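Local coordinates for protein putative hydrolase (Agrobacterium vitis, PDB 3LLC) that is a putative alpha/beta-fold hydrolase that probably acts as an acyl-protein thioesterase, removing fatty acyl groups from proteins, at residues R91-A96 with L121-E126; L142-P147 with M215-V220; R197-M202 with V229-A234; G206-I211 with A234-L239. All coordinates share one frame; numbering follows the deposited sequence. Where two conformers were deposited one is given.

Contact 1: R91-A96 with L121-E126. With EDO (1,2-ethanediol), chain C.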
loop_
_atom_site.group_PDB
_atom_site.type_symbol
_atom_site.label_atom_id
_atom_site.label_comp_id
_atom_site.label_asym_id
_atom_site.label_seq_id
_atom_site.Cartn_x
_atom_site.Cartn_y
_atom_site.Cartn_z
ATOM N N ARG A 91 -10.993 4.721 -4.340
ATOM C CA ARG A 91 -10.454 6.076 -4.560
ATOM C C ARG A 91 -8.938 6.150 -4.372
ATOM O O ARG A 91 -8.233 6.844 -5.133
ATOM C CB ARG A 91 -11.150 7.125 -3.652
ATOM C CG ARG A 91 -12.510 7.526 -4.183
ATOM C CD ARG A 91 -13.335 8.292 -3.192
ATOM N NE ARG A 91 -12.769 9.550 -2.692
ATOM C CZ ARG A 91 -12.860 10.743 -3.289
ATOM N NH1 ARG A 91 -13.432 10.890 -4.486
ATOM N NH2 ARG A 91 -12.352 11.814 -2.682
ATOM N N TRP A 92 -8.424 5.431 -3.366
ATOM C CA TRP A 92 -6.992 5.445 -3.067
ATOM C C TRP A 92 -6.199 4.656 -4.123
ATOM O O TRP A 92 -5.103 5.056 -4.508
ATOM C CB TRP A 92 -6.738 4.924 -1.638
ATOM C CG TRP A 92 -7.264 5.908 -0.572
ATOM C CD1 TRP A 92 -7.278 7.263 -0.666
ATOM C CD2 TRP A 92 -7.805 5.598 0.742
ATOM N NE1 TRP A 92 -7.799 7.831 0.488
ATOM C CE2 TRP A 92 -8.119 6.837 1.365
ATOM C CE3 TRP A 92 -8.056 4.415 1.433
ATOM C CZ2 TRP A 92 -8.660 6.915 2.664
ATOM C CZ3 TRP A 92 -8.618 4.491 2.715
ATOM C CH2 TRP A 92 -8.923 5.731 3.303
ATOM N N LEU A 93 -6.804 3.598 -4.655
ATOM C CA LEU A 93 -6.240 2.888 -5.797
ATOM C C LEU A 93 -6.209 3.787 -7.036
ATOM O O LEU A 93 -5.201 3.805 -7.760
ATOM C CB LEU A 93 -7.057 1.617 -6.092
ATOM C CG LEU A 93 -6.747 0.884 -7.414
ATOM C CD1 LEU A 93 -5.273 0.334 -7.421
ATOM C CD2 LEU A 93 -7.771 -0.305 -7.607
ATOM N N GLU A 94 -7.303 4.498 -7.302
ATOM C CA GLU A 94 -7.379 5.405 -8.427
ATOM C C GLU A 94 -6.241 6.439 -8.381
ATOM O O GLU A 94 -5.647 6.807 -9.410
ATOM C CB GLU A 94 -8.732 6.121 -8.438
ATOM C CG GLU A 94 -8.939 7.035 -9.631
ATOM C CD GLU A 94 -10.270 7.802 -9.619
ATOM O OE1 GLU A 94 -10.947 7.898 -8.557
ATOM O OE2 GLU A 94 -10.625 8.340 -10.691
ATOM N N GLU A 95 -5.940 6.905 -7.176
ATOM C CA GLU A 95 -4.849 7.873 -6.979
ATOM C C GLU A 95 -3.453 7.242 -7.269
ATOM O O GLU A 95 -2.614 7.844 -7.953
ATOM C CB GLU A 95 -4.933 8.433 -5.543
ATOM C CG GLU A 95 -6.173 9.319 -5.320
ATOM C CD GLU A 95 -6.619 9.438 -3.840
ATOM O OE1 GLU A 95 -5.770 9.147 -2.971
ATOM O OE2 GLU A 95 -7.787 9.857 -3.600
ATOM N N ALA A 96 -3.212 6.046 -6.750
ATOM C CA ALA A 96 -1.978 5.334 -6.990
ATOM C C ALA A 96 -1.757 5.155 -8.499
ATOM O O ALA A 96 -0.664 5.443 -9.001
ATOM C CB ALA A 96 -1.937 3.961 -6.231
ATOM N N LEU A 121 -1.581 -5.003 -4.763
ATOM C CA LEU A 121 -2.172 -6.197 -5.438
ATOM C C LEU A 121 -3.264 -5.799 -6.445
ATOM O O LEU A 121 -3.301 -6.321 -7.574
ATOM C CB LEU A 121 -2.696 -7.177 -4.363
ATOM C CG LEU A 121 -1.631 -7.840 -3.486
ATOM C CD1 LEU A 121 -2.183 -8.471 -2.181
ATOM C CD2 LEU A 121 -0.907 -8.878 -4.341
ATOM N N ARG A 122 -4.139 -4.856 -6.070
ATOM C CA ARG A 122 -5.137 -4.314 -7.019
ATOM C C ARG A 122 -4.456 -3.578 -8.201
ATOM O O ARG A 122 -4.911 -3.674 -9.356
ATOM C CB ARG A 122 -6.138 -3.358 -6.324
ATOM C CG ARG A 122 -7.183 -4.098 -5.420
ATOM C CD ARG A 122 -8.262 -4.843 -6.242
ATOM N NE ARG A 122 -9.037 -3.940 -7.077
ATOM C CZ ARG A 122 -9.098 -3.966 -8.409
ATOM N NH1 ARG A 122 -8.463 -4.896 -9.123
ATOM N NH2 ARG A 122 -9.826 -3.068 -9.032
ATOM N N LEU A 123 -3.389 -2.837 -7.911
ATOM C CA LEU A 123 -2.698 -2.042 -8.953
ATOM C C LEU A 123 -2.139 -2.945 -10.026
ATOM O O LEU A 123 -2.294 -2.662 -11.219
ATOM C CB LEU A 123 -1.574 -1.206 -8.309
ATOM C CG LEU A 123 -0.767 -0.168 -9.090
ATOM C CD1 LEU A 123 -1.687 0.757 -9.809
ATOM C CD2 LEU A 123 0.124 0.622 -8.105
ATOM N N ILE A 124 -1.512 -4.045 -9.630
ATOM C CA ILE A 124 -0.978 -4.982 -10.652
ATOM C C ILE A 124 -2.087 -5.577 -11.524
ATOM O O ILE A 124 -1.926 -5.703 -12.753
ATOM C CB ILE A 124 -0.001 -6.060 -10.016
ATOM C CG1 ILE A 124 0.755 -6.836 -11.096
ATOM C CG2 ILE A 124 -0.718 -7.090 -9.125
ATOM C CD1 ILE A 124 1.888 -6.062 -11.664
ATOM N N GLN A 125 -3.242 -5.868 -10.913
ATOM C CA GLN A 125 -4.425 -6.325 -11.661
ATOM C C GLN A 125 -4.916 -5.294 -12.661
ATOM O O GLN A 125 -5.226 -5.645 -13.808
ATOM C CB GLN A 125 -5.599 -6.756 -10.720
ATOM C CG GLN A 125 -5.252 -7.958 -9.842
ATOM C CD GLN A 125 -6.377 -8.351 -8.871
ATOM O OE1 GLN A 125 -7.171 -7.497 -8.423
ATOM N NE2 GLN A 125 -6.488 -9.652 -8.600
ATOM N N GLU A 126 -4.940 -4.021 -12.266
ATOM C CA GLU A 126 -5.390 -2.927 -13.154
ATOM C C GLU A 126 -4.414 -2.748 -14.326
ATOM O O GLU A 126 -4.823 -2.560 -15.463
ATOM C CB GLU A 126 -5.519 -1.584 -12.390
ATOM C CG GLU A 126 -6.619 -1.536 -11.305
ATOM C CD GLU A 126 -8.015 -1.141 -11.835
ATOM O OE1 GLU A 126 -8.279 0.074 -12.010
ATOM O OE2 GLU A 126 -8.866 -2.043 -12.020
HETATM C C1 EDO C . -9.334 -13.019 -8.474
HETATM O O1 EDO C . -10.220 -13.381 -7.417
HETATM C C2 EDO C . -8.008 -12.673 -7.839
HETATM O O2 EDO C . -8.161 -11.423 -7.216
#
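Leu93 reaches across to helix 115-128 and carries most of this contact. Its CG stands anti to the backbone N (chi1 170°), and the fork beyond it divides the work. Leu93 CD1 goes to the backbone of the other helix, 3.7 Å from Leu123 N, and also lies 4.1 Å from Leu123 CB. Leu93 CD2 turns to Arg122 and lies 3.7 Å from Arg122 CB. The arginine chain bends at chi2 and chi3, and Arg122 NH2 also comes to 3.7 Å of Leu93 CD2. The methyl meets the guanidinium obliquely, and the two side chains cross at about a right angle. One turn on, Ala96 CB adds a contact of 4.3 Å with Leu123 CD2.

The guanidinium is steered from its own helix. Arg122 NH1 donates to Gln125 OE1 at 3.0 Å, with the oxygen close to the guanidinium plane. In the Glu126 conformer given, one of two, Arg122 NH2 forms a weak salt bridge to Glu126 OE2. Arg122 NE bonds Asn196 OD1. No hydrogen bond links the two segments, so the contact itself is apolar packing.

The short helical segments cross at -60° with axes 10.1 Å apart. Leu93 and Ala96 also lean on Ile119, so helix 89-103 packs across helix 115-128. Leu121 and Ile124 of that second helix rest in turn on strand 136-143.

Contact 2: L142-P147 with M215-V220; sequences LIAPAP and MADPDV
The carboxylate of Asp217 is the flat group that meets Ala144. Asp217 OD2 lies 3.7 Å from Ala144 CB. Its other oxygen, OD1, takes two backbone N-H groups of its own loop. Asp219 N meets Asp217 OD1 at 2.9 Å, nearly along its C-O axis, which makes an Asx turn. Val220 N, also 2.9 Å from Asp217 OD1, comes from above the carboxylate plane, 54° out of it. Asp217 CG is anti to its backbone N (chi1 -176°), and the two bonds to OD1 restrict rotation of the group. Asp217 OD2 is hydrogen-bonded to His247 ND1 and, weakly, to Gln213 NE2.

The loop follows strand 209-214. In the alpha/beta hydrolase fold this is the usual place for the acid of the catalytic triad. Asp217 and His247 lie in charge-relay geometry with Ser114, consistent with a Ser-His-Asp triad. That serine would sit on a nucleophile elbow, and the side chain of Ala146 touches the elbow residues.

Val220 fills the other half of the contact with its two methyls. Val220 CG1 is anti to the backbone N and lies 3.5 Å from Pro145 O. Val220 CG2 lies 3.9 Å from Ala146 CB, and the same methyl stands 4.0 Å from Ala144 O. Ala144, just past the end of strand 136-143, has a positive phi of 43°, and its CB is directed to the acid loop. Ala144 CB, Asp219 and Val220 all touch His247 as well, and Ala144 and Pro145 both pack against Gln213.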
loop_
_atom_site.group_PDB
_atom_site.type_symbol
_atom_site.label_atom_id
_atom_site.label_comp_id
_atom_site.label_asym_id
_atom_site.label_seq_id
_atom_site.Cartn_x
_atom_site.Cartn_y
_atom_site.Cartn_z
ATOM N N LEU A 142 6.110 -6.563 0.067
ATOM C CA LEU A 142 4.882 -6.289 0.853
ATOM C C LEU A 142 5.222 -6.431 2.351
ATOM O O LEU A 142 5.791 -7.435 2.741
ATOM C CB LEU A 142 3.781 -7.258 0.450
ATOM C CG LEU A 142 3.401 -7.302 -1.042
ATOM C CD1 LEU A 142 2.313 -8.367 -1.296
ATOM C CD2 LEU A 142 2.953 -5.906 -1.455
ATOM N N ILE A 143 4.915 -5.402 3.152
ATOM C CA ILE A 143 5.288 -5.336 4.568
ATOM C C ILE A 143 3.983 -5.392 5.373
ATOM O O ILE A 143 3.171 -4.488 5.260
ATOM C CB ILE A 143 6.049 -4.031 4.864
ATOM C CG1 ILE A 143 7.316 -3.940 3.971
ATOM C CG2 ILE A 143 6.399 -3.908 6.384
ATOM C CD1 ILE A 143 7.516 -2.667 3.318
ATOM N N ALA A 144 3.786 -6.460 6.150
ATOM C CA ALA A 144 2.546 -6.709 6.909
ATOM C C ALA A 144 1.307 -6.406 6.073
ATOM O O ALA A 144 0.420 -5.670 6.486
ATOM C CB ALA A 144 2.548 -5.874 8.249
ATOM N N PRO A 145 1.223 -6.990 4.857
ATOM C CA PRO A 145 0.146 -6.586 3.971
ATOM C C PRO A 145 -1.250 -6.941 4.488
ATOM O O PRO A 145 -1.431 -7.987 5.116
ATOM C CB PRO A 145 0.447 -7.368 2.682
ATOM C CG PRO A 145 1.165 -8.581 3.188
ATOM C CD PRO A 145 2.054 -8.051 4.275
ATOM N N ALA A 146 -2.235 -6.095 4.159
ATOM C CA ALA A 146 -3.592 -6.229 4.702
ATOM C C ALA A 146 -4.657 -6.338 3.603
ATOM O O ALA A 146 -5.688 -5.635 3.634
ATOM C CB ALA A 146 -3.903 -5.014 5.668
ATOM N N PRO A 147 -4.470 -7.283 2.652
ATOM C CA PRO A 147 -5.549 -7.489 1.659
ATOM C C PRO A 147 -6.861 -7.866 2.323
ATOM O O PRO A 147 -6.872 -8.627 3.287
ATOM C CB PRO A 147 -5.016 -8.677 0.803
ATOM C CG PRO A 147 -4.063 -9.416 1.729
ATOM C CD PRO A 147 -3.396 -8.271 2.524
HETATM N N MSE A 215 5.380 -11.972 13.653
HETATM C CA MSE A 215 4.498 -12.931 14.331
HETATM C C MSE A 215 3.959 -12.373 15.681
HETATM O O MSE A 215 3.217 -13.041 16.369
HETATM C CB MSE A 215 5.181 -14.294 14.506
HETATM C CG MSE A 215 5.706 -14.909 13.171
HETATM SE SE MSE A 215 6.554 -16.585 13.395
HETATM C CE MSE A 215 5.029 -17.719 13.677
ATOM N N ALA A 216 4.410 -11.187 16.068
ATOM C CA ALA A 216 3.843 -10.475 17.235
ATOM C C ALA A 216 3.030 -9.236 16.791
ATOM O O ALA A 216 2.972 -8.211 17.482
ATOM C CB ALA A 216 4.975 -10.084 18.216
ATOM N N ASP A 217 2.427 -9.323 15.619
ATOM C CA ASP A 217 1.629 -8.237 15.006
ATOM C C ASP A 217 0.183 -8.360 15.517
ATOM O O ASP A 217 -0.495 -9.358 15.227
ATOM C CB ASP A 217 1.728 -8.387 13.465
ATOM C CG ASP A 217 1.034 -7.270 12.705
ATOM O OD1 ASP A 217 0.049 -6.690 13.245
ATOM O OD2 ASP A 217 1.413 -6.994 11.535
ATOM N N PRO A 218 -0.285 -7.394 16.371
ATOM C CA PRO A 218 -1.638 -7.477 16.898
ATOM C C PRO A 218 -2.742 -6.951 15.956
ATOM O O PRO A 218 -3.906 -7.084 16.301
ATOM C CB PRO A 218 -1.570 -6.604 18.184
ATOM C CG PRO A 218 -0.628 -5.510 17.766
ATOM C CD PRO A 218 0.365 -6.135 16.776
ATOM N N ASP A 219 -2.385 -6.404 14.793
ATOM C CA ASP A 219 -3.330 -5.788 13.852
ATOM C C ASP A 219 -3.593 -6.673 12.624
ATOM O O ASP A 219 -4.741 -6.938 12.299
ATOM C CB ASP A 219 -2.792 -4.455 13.364
ATOM C CG ASP A 219 -2.554 -3.460 14.514
ATOM O OD1 ASP A 219 -3.273 -3.523 15.531
ATOM O OD2 ASP A 219 -1.611 -2.667 14.413
ATOM N N VAL A 220 -2.519 -7.120 11.971
ATOM C CA VAL A 220 -2.600 -8.128 10.894
ATOM C C VAL A 220 -1.954 -9.455 11.394
ATOM O O VAL A 220 -0.749 -9.530 11.495
ATOM C CB VAL A 220 -1.890 -7.620 9.607
ATOM C CG1 VAL A 220 -1.896 -8.717 8.503
ATOM C CG2 VAL A 220 -2.569 -6.341 9.080
#

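Contact 3: R197-M202 with V229-A234; sequences RVMAGM and VEHLPA. With EDO (1,2-ethanediol), chain C; EDO (1,2-ethanediol), chain D.
The loop after helix 187-195 crosses the chain that leaves helix 222-230, and there Met199 and Met202 meet His231. Both methionines are selenomethionine. Met199 CB sits over the centre of one face of the imidazole, a CH-pi contact of 4.0 Å to the His231 ring centroid and 10° off the normal. The selenium of Met199 is farther off and oblique. At the ring edge, Gly201 O lies near the plane, 3.1 Å from His231 CD2.

Met202 approaches the histidine's backbone. Its chain bends at chi2 and chi3. Met202 SE comes to 3.6 Å of Glu230 O, and Met202 CE lies 3.3 Å from Leu232 O. Met202 SE also lies oblique to the ring.

Two ethanediol molecules, probably from the crystallisation liquor, lie by residues 197-202. One donates from its O2 to Val198 O at 2.7 Å and also bonds Gln125. Met199 packs further on Leu228 and Pro147.

The polar ends of the imidazole are met separately. His231 ND1 bonds Lys227 O, which suggests that ND1 carries a proton. A water lies 3.0 Å from His231 NE2, in the ring plane, and bonds Ala200 O weakly. Met199 O is also near NE2, but the angle is too poor for a hydrogen bond. The bond to Lys227 of helix 222-230 would help fix the ring's rotation, while 197-202 gives the CH-pi face contact and a weak water-mediated link.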
loop_
_atom_site.group_PDB
_atom_site.type_symbol
_atom_site.label_atom_id
_atom_site.label_comp_id
_atom_site.label_asym_id
_atom_site.label_seq_id
_atom_site.Cartn_x
_atom_site.Cartn_y
_atom_site.Cartn_z
ATOM N N ARG A 197 -12.132 -7.011 -3.234
ATOM C CA ARG A 197 -11.667 -8.221 -2.585
ATOM C C ARG A 197 -10.766 -8.991 -3.569
ATOM O O ARG A 197 -11.190 -9.275 -4.707
ATOM C CB ARG A 197 -12.856 -9.082 -2.143
ATOM C CG ARG A 197 -12.515 -10.205 -1.153
ATOM C CD ARG A 197 -13.782 -10.940 -0.694
ATOM N NE ARG A 197 -13.524 -11.702 0.533
ATOM C CZ ARG A 197 -14.461 -12.224 1.317
ATOM N NH1 ARG A 197 -15.747 -12.125 1.013
ATOM N NH2 ARG A 197 -14.092 -12.866 2.431
ATOM N N VAL A 198 -9.559 -9.303 -3.140
ATOM C CA VAL A 198 -8.556 -9.994 -4.006
ATOM C C VAL A 198 -8.334 -11.479 -3.721
ATOM O O VAL A 198 -7.890 -12.218 -4.632
ATOM C CB VAL A 198 -7.187 -9.229 -4.055
ATOM C CG1 VAL A 198 -7.363 -7.837 -4.642
ATOM C CG2 VAL A 198 -6.472 -9.155 -2.678
HETATM N N MSE A 199 -8.651 -11.953 -2.495
HETATM C CA MSE A 199 -8.414 -13.351 -2.122
HETATM C C MSE A 199 -9.637 -14.278 -2.223
HETATM O O MSE A 199 -9.621 -15.371 -1.668
HETATM C CB MSE A 199 -7.749 -13.439 -0.726
HETATM C CG MSE A 199 -6.391 -12.723 -0.661
HETATM SE SE MSE A 199 -5.421 -13.083 1.028
HETATM C CE MSE A 199 -6.750 -12.218 2.184
ATOM N N ALA A 200 -10.690 -13.870 -2.928
ATOM C CA ALA A 200 -11.791 -14.788 -3.212
ATOM C C ALA A 200 -11.399 -15.759 -4.364
ATOM O O ALA A 200 -12.066 -16.755 -4.587
ATOM C CB ALA A 200 -13.137 -14.057 -3.534
ATOM N N GLY A 201 -10.311 -15.450 -5.076
ATOM C CA GLY A 201 -9.720 -16.397 -6.053
ATOM C C GLY A 201 -8.207 -16.256 -6.124
ATOM O O GLY A 201 -7.614 -15.690 -5.239
HETATM N N MSE A 202 -7.585 -16.826 -7.167
HETATM C CA MSE A 202 -6.117 -16.774 -7.333
HETATM C C MSE A 202 -5.669 -15.456 -7.953
HETATM O O MSE A 202 -6.349 -14.902 -8.814
HETATM C CB MSE A 202 -5.642 -17.972 -8.200
HETATM C CG MSE A 202 -6.038 -19.332 -7.656
HETATM SE SE MSE A 202 -5.178 -19.622 -5.892
HETATM C CE MSE A 202 -3.280 -19.435 -6.485
ATOM N N VAL A 229 -0.223 -16.139 0.678
ATOM C CA VAL A 229 0.646 -17.030 -0.089
ATOM C C VAL A 229 -0.181 -18.136 -0.802
ATOM O O VAL A 229 0.108 -18.481 -1.944
ATOM C CB VAL A 229 1.792 -17.647 0.781
ATOM C CG1 VAL A 229 2.529 -18.854 0.045
ATOM C CG2 VAL A 229 2.781 -16.535 1.234
ATOM N N GLU A 230 -1.233 -18.644 -0.151
ATOM C CA GLU A 230 -2.135 -19.645 -0.765
ATOM C C GLU A 230 -2.902 -19.093 -1.979
ATOM O O GLU A 230 -3.413 -19.867 -2.757
ATOM C CB GLU A 230 -3.153 -20.186 0.261
ATOM C CG GLU A 230 -2.457 -20.917 1.426
ATOM C CD GLU A 230 -3.351 -21.281 2.627
ATOM O OE1 GLU A 230 -4.547 -20.901 2.671
ATOM O OE2 GLU A 230 -2.812 -21.949 3.553
ATOM N N HIS A 231 -2.980 -17.774 -2.125
ATOM C CA HIS A 231 -3.681 -17.123 -3.249
ATOM C C HIS A 231 -2.711 -16.532 -4.314
ATOM O O HIS A 231 -3.145 -15.859 -5.249
ATOM C CB HIS A 231 -4.661 -16.079 -2.724
ATOM C CG HIS A 231 -5.848 -16.686 -2.044
ATOM N ND1 HIS A 231 -5.837 -17.027 -0.702
ATOM C CD2 HIS A 231 -7.032 -17.131 -2.536
ATOM C CE1 HIS A 231 -6.988 -17.617 -0.396
ATOM N NE2 HIS A 231 -7.714 -17.726 -1.497
ATOM N N LEU A 232 -1.412 -16.767 -4.141
ATOM C CA LEU A 232 -0.388 -16.239 -5.071
ATOM C C LEU A 232 0.167 -17.357 -5.940
ATOM O O LEU A 232 -0.151 -18.526 -5.740
ATOM C CB LEU A 232 0.726 -15.500 -4.306
ATOM C CG LEU A 232 0.409 -14.128 -3.722
ATOM C CD1 LEU A 232 1.530 -13.663 -2.781
ATOM C CD2 LEU A 232 0.147 -13.105 -4.848
ATOM N N PRO A 233 0.914 -16.998 -6.997
ATOM C CA PRO A 233 1.376 -18.036 -7.905
ATOM C C PRO A 233 2.266 -19.085 -7.217
ATOM O O PRO A 233 2.853 -18.820 -6.150
ATOM C CB PRO A 233 2.185 -17.242 -8.948
ATOM C CG PRO A 233 1.527 -15.912 -8.991
ATOM C CD PRO A 233 1.198 -15.643 -7.524
ATOM N N ALA A 234 2.369 -20.251 -7.841
ATOM C CA ALA A 234 3.201 -21.347 -7.325
ATOM C C ALA A 234 4.747 -21.148 -7.481
ATOM O O ALA A 234 5.520 -22.035 -7.116
ATOM C CB ALA A 234 2.747 -22.691 -7.983
HETATM C C1 EDO C . -9.334 -13.019 -8.474
HETATM O O1 EDO C . -10.220 -13.381 -7.417
HETATM C C2 EDO C . -8.008 -12.673 -7.839
HETATM O O2 EDO C . -8.161 -11.423 -7.216
HETATM C C1 EDO D . -11.623 -7.024 -7.463
HETATM O O1 EDO D . -12.017 -6.036 -8.442
HETATM C C2 EDO D . -10.196 -7.490 -7.698
HETATM O O2 EDO D . -10.132 -8.902 -7.886
HETATM O O HOH W 1 -10.265 -18.949 -2.596
#

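Contact 4: G206-I211 with A234-L239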
loop_
_atom_site.group_PDB
_atom_site.type_symbol
_atom_site.label_atom_id
_atom_site.label_comp_id
_atom_site.label_asym_id
_atom_site.label_seq_id
_atom_site.Cartn_x
_atom_site.Cartn_y
_atom_site.Cartn_z
ATOM N N GLY A 206 2.673 -11.997 -12.234
ATOM C CA GLY A 206 3.703 -11.971 -13.279
ATOM C C GLY A 206 5.101 -11.492 -12.854
ATOM O O GLY A 206 5.911 -11.172 -13.712
ATOM N N CYS A 207 5.384 -11.423 -11.543
ATOM C CA CYS A 207 6.687 -10.956 -11.073
ATOM C C CYS A 207 7.011 -11.570 -9.697
ATOM O O CYS A 207 6.094 -12.050 -9.021
ATOM C CB CYS A 207 6.644 -9.426 -10.904
ATOM S SG CYS A 207 5.489 -8.807 -9.655
ATOM N N PRO A 208 8.273 -11.473 -9.265
ATOM C CA PRO A 208 8.579 -11.944 -7.874
ATOM C C PRO A 208 7.882 -11.133 -6.797
ATOM O O PRO A 208 7.691 -9.918 -6.948
ATOM C CB PRO A 208 10.101 -11.826 -7.768
ATOM C CG PRO A 208 10.603 -11.599 -9.181
ATOM C CD PRO A 208 9.481 -11.026 -9.980
ATOM N N VAL A 209 7.508 -11.826 -5.710
ATOM C CA VAL A 209 6.850 -11.212 -4.560
ATOM C C VAL A 209 7.628 -11.649 -3.302
ATOM O O VAL A 209 7.910 -12.840 -3.146
ATOM C CB VAL A 209 5.380 -11.661 -4.447
ATOM C CG1 VAL A 209 4.690 -10.989 -3.233
ATOM C CG2 VAL A 209 4.552 -11.303 -5.723
ATOM N N HIS A 210 7.974 -10.693 -2.427
ATOM C CA HIS A 210 8.579 -10.982 -1.132
ATOM C C HIS A 210 7.725 -10.298 -0.086
ATOM O O HIS A 210 7.607 -9.054 -0.097
ATOM C CB HIS A 210 9.991 -10.424 -1.062
ATOM C CG HIS A 210 10.798 -10.919 0.112
ATOM N ND1 HIS A 210 12.177 -10.873 0.132
ATOM C CD2 HIS A 210 10.428 -11.477 1.291
ATOM C CE1 HIS A 210 12.618 -11.365 1.280
ATOM N NE2 HIS A 210 11.578 -11.750 1.998
ATOM N N ILE A 211 7.167 -11.099 0.820
ATOM C CA ILE A 211 6.369 -10.594 1.976
ATOM C C ILE A 211 7.231 -10.670 3.264
ATOM O O ILE A 211 7.909 -11.679 3.503
ATOM C CB ILE A 211 5.098 -11.438 2.196
ATOM C CG1 ILE A 211 4.209 -11.483 0.934
ATOM C CG2 ILE A 211 4.257 -10.918 3.438
ATOM C CD1 ILE A 211 3.322 -12.775 0.826
ATOM N N ALA A 234 2.369 -20.251 -7.841
ATOM C CA ALA A 234 3.201 -21.347 -7.325
ATOM C C ALA A 234 4.747 -21.148 -7.481
ATOM O O ALA A 234 5.520 -22.035 -7.116
ATOM C CB ALA A 234 2.747 -22.691 -7.983
ATOM N N ASP A 235 5.169 -20.020 -8.056
ATOM C CA ASP A 235 6.583 -19.727 -8.299
ATOM C C ASP A 235 6.922 -18.291 -7.881
ATOM O O ASP A 235 6.044 -17.391 -7.861
ATOM C CB ASP A 235 6.912 -19.896 -9.785
ATOM C CG ASP A 235 6.198 -18.874 -10.653
ATOM O OD1 ASP A 235 4.972 -19.012 -10.858
ATOM O OD2 ASP A 235 6.859 -17.922 -11.108
ATOM N N ASP A 236 8.185 -18.082 -7.543
ATOM C CA ASP A 236 8.738 -16.756 -7.292
ATOM C C ASP A 236 8.056 -15.988 -6.172
ATOM O O ASP A 236 7.864 -14.773 -6.303
ATOM C CB ASP A 236 8.639 -15.933 -8.595
ATOM C CG ASP A 236 9.978 -15.399 -9.067
ATOM O OD1 ASP A 236 10.921 -15.273 -8.236
ATOM O OD2 ASP A 236 10.074 -15.092 -10.285
ATOM N N VAL A 237 7.672 -16.680 -5.096
ATOM C CA VAL A 237 7.071 -16.013 -3.901
ATOM C C VAL A 237 7.898 -16.449 -2.681
ATOM O O VAL A 237 8.194 -17.641 -2.520
ATOM C CB VAL A 237 5.575 -16.392 -3.734
ATOM C CG1 VAL A 237 5.009 -15.832 -2.437
ATOM C CG2 VAL A 237 4.750 -15.874 -4.928
ATOM N N VAL A 238 8.263 -15.472 -1.833
ATOM C CA VAL A 238 9.031 -15.736 -0.611
ATOM C C VAL A 238 8.306 -15.034 0.536
ATOM O O VAL A 238 7.829 -13.891 0.378
ATOM C CB VAL A 238 10.461 -15.245 -0.726
ATOM C CG1 VAL A 238 11.217 -15.375 0.615
ATOM C CG2 VAL A 238 11.236 -16.049 -1.823
ATOM N N LEU A 239 8.184 -15.733 1.673
ATOM C CA LEU A 239 7.555 -15.134 2.894
ATOM C C LEU A 239 8.591 -15.205 4.052
ATOM O O LEU A 239 9.056 -16.280 4.394
ATOM C CB LEU A 239 6.259 -15.881 3.253
ATOM C CG LEU A 239 5.666 -15.602 4.675
ATOM C CD1 LEU A 239 5.326 -14.100 4.857
ATOM C CD2 LEU A 239 4.516 -16.505 4.999
HETATM O O HOH W 2 5.010 -14.612 -8.393
#
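Val238 O takes the shortest direct bond between the segments, 2.9 Å from Ile211 N, with an N-H...O angle of 169°. His210 CA adds a CA-H...O contact to the same oxygen. The two strands are a parallel pair at one edge of the alpha/beta hydrolase sheet, joined by a beta-alpha-beta crossover through helix 222-230. Strand 237-242 is the edge strand. The ladder continues with Val238 N to Val209 O and Val209 N to Asp236 O, each 3.0 Å.

Side chains pair in register on both faces. On one face, Val238 CG1 lies over the His210 ring, offset toward the rim and 4.1 Å from the centroid. The ring's CG is anti to the backbone N (chi1 -168°), and His210 NE2 bonds Thr240 OG1. Ala261 and Met265 of helix 252-266 cover this histidine.

The opposite face carries Val209, Val237, Ile211 and Leu239. Leu239 CD1 reaches 3.6 Å from Ile211 CG2, and helix 222-230 packs on both residues. Val209 and Val237 touch more loosely.

Before the strands begin, Pro208 and Asp236 lie side by side, pointing the same way. The carboxylate lies beside the proline ring, with Asp236 OD1 3.6 Å from Pro208 CB. Nearby, one water donates to two carbonyls, Cys207 O at 2.9 Å and Asp235 O at 3.0 Å.

All four contacts belong to one alpha/beta hydrolase fold. Contact 1 comes first along the chain and closes before the others open; the segments of contacts 2, 3 and 4 alternate. Contacts 3 and 4 share Ala234, and their centres are about 12 Å apart. Both involve the unit of strand 209-214, helix 222-230 and strand 237-242. Contact 2 meets contact 4 through the sheet, where strands 136-143 and 209-214 are neighbours, and contact 3 through Pro147. Its centre lies about 20 Å from that of contact 1, yet Leu121 and Pro147 touch. Arg122 and Val198 connect contacts 1 and 3. Contacts 1 and 4 thus both touch contact 2, which holds the probable catalytic acid.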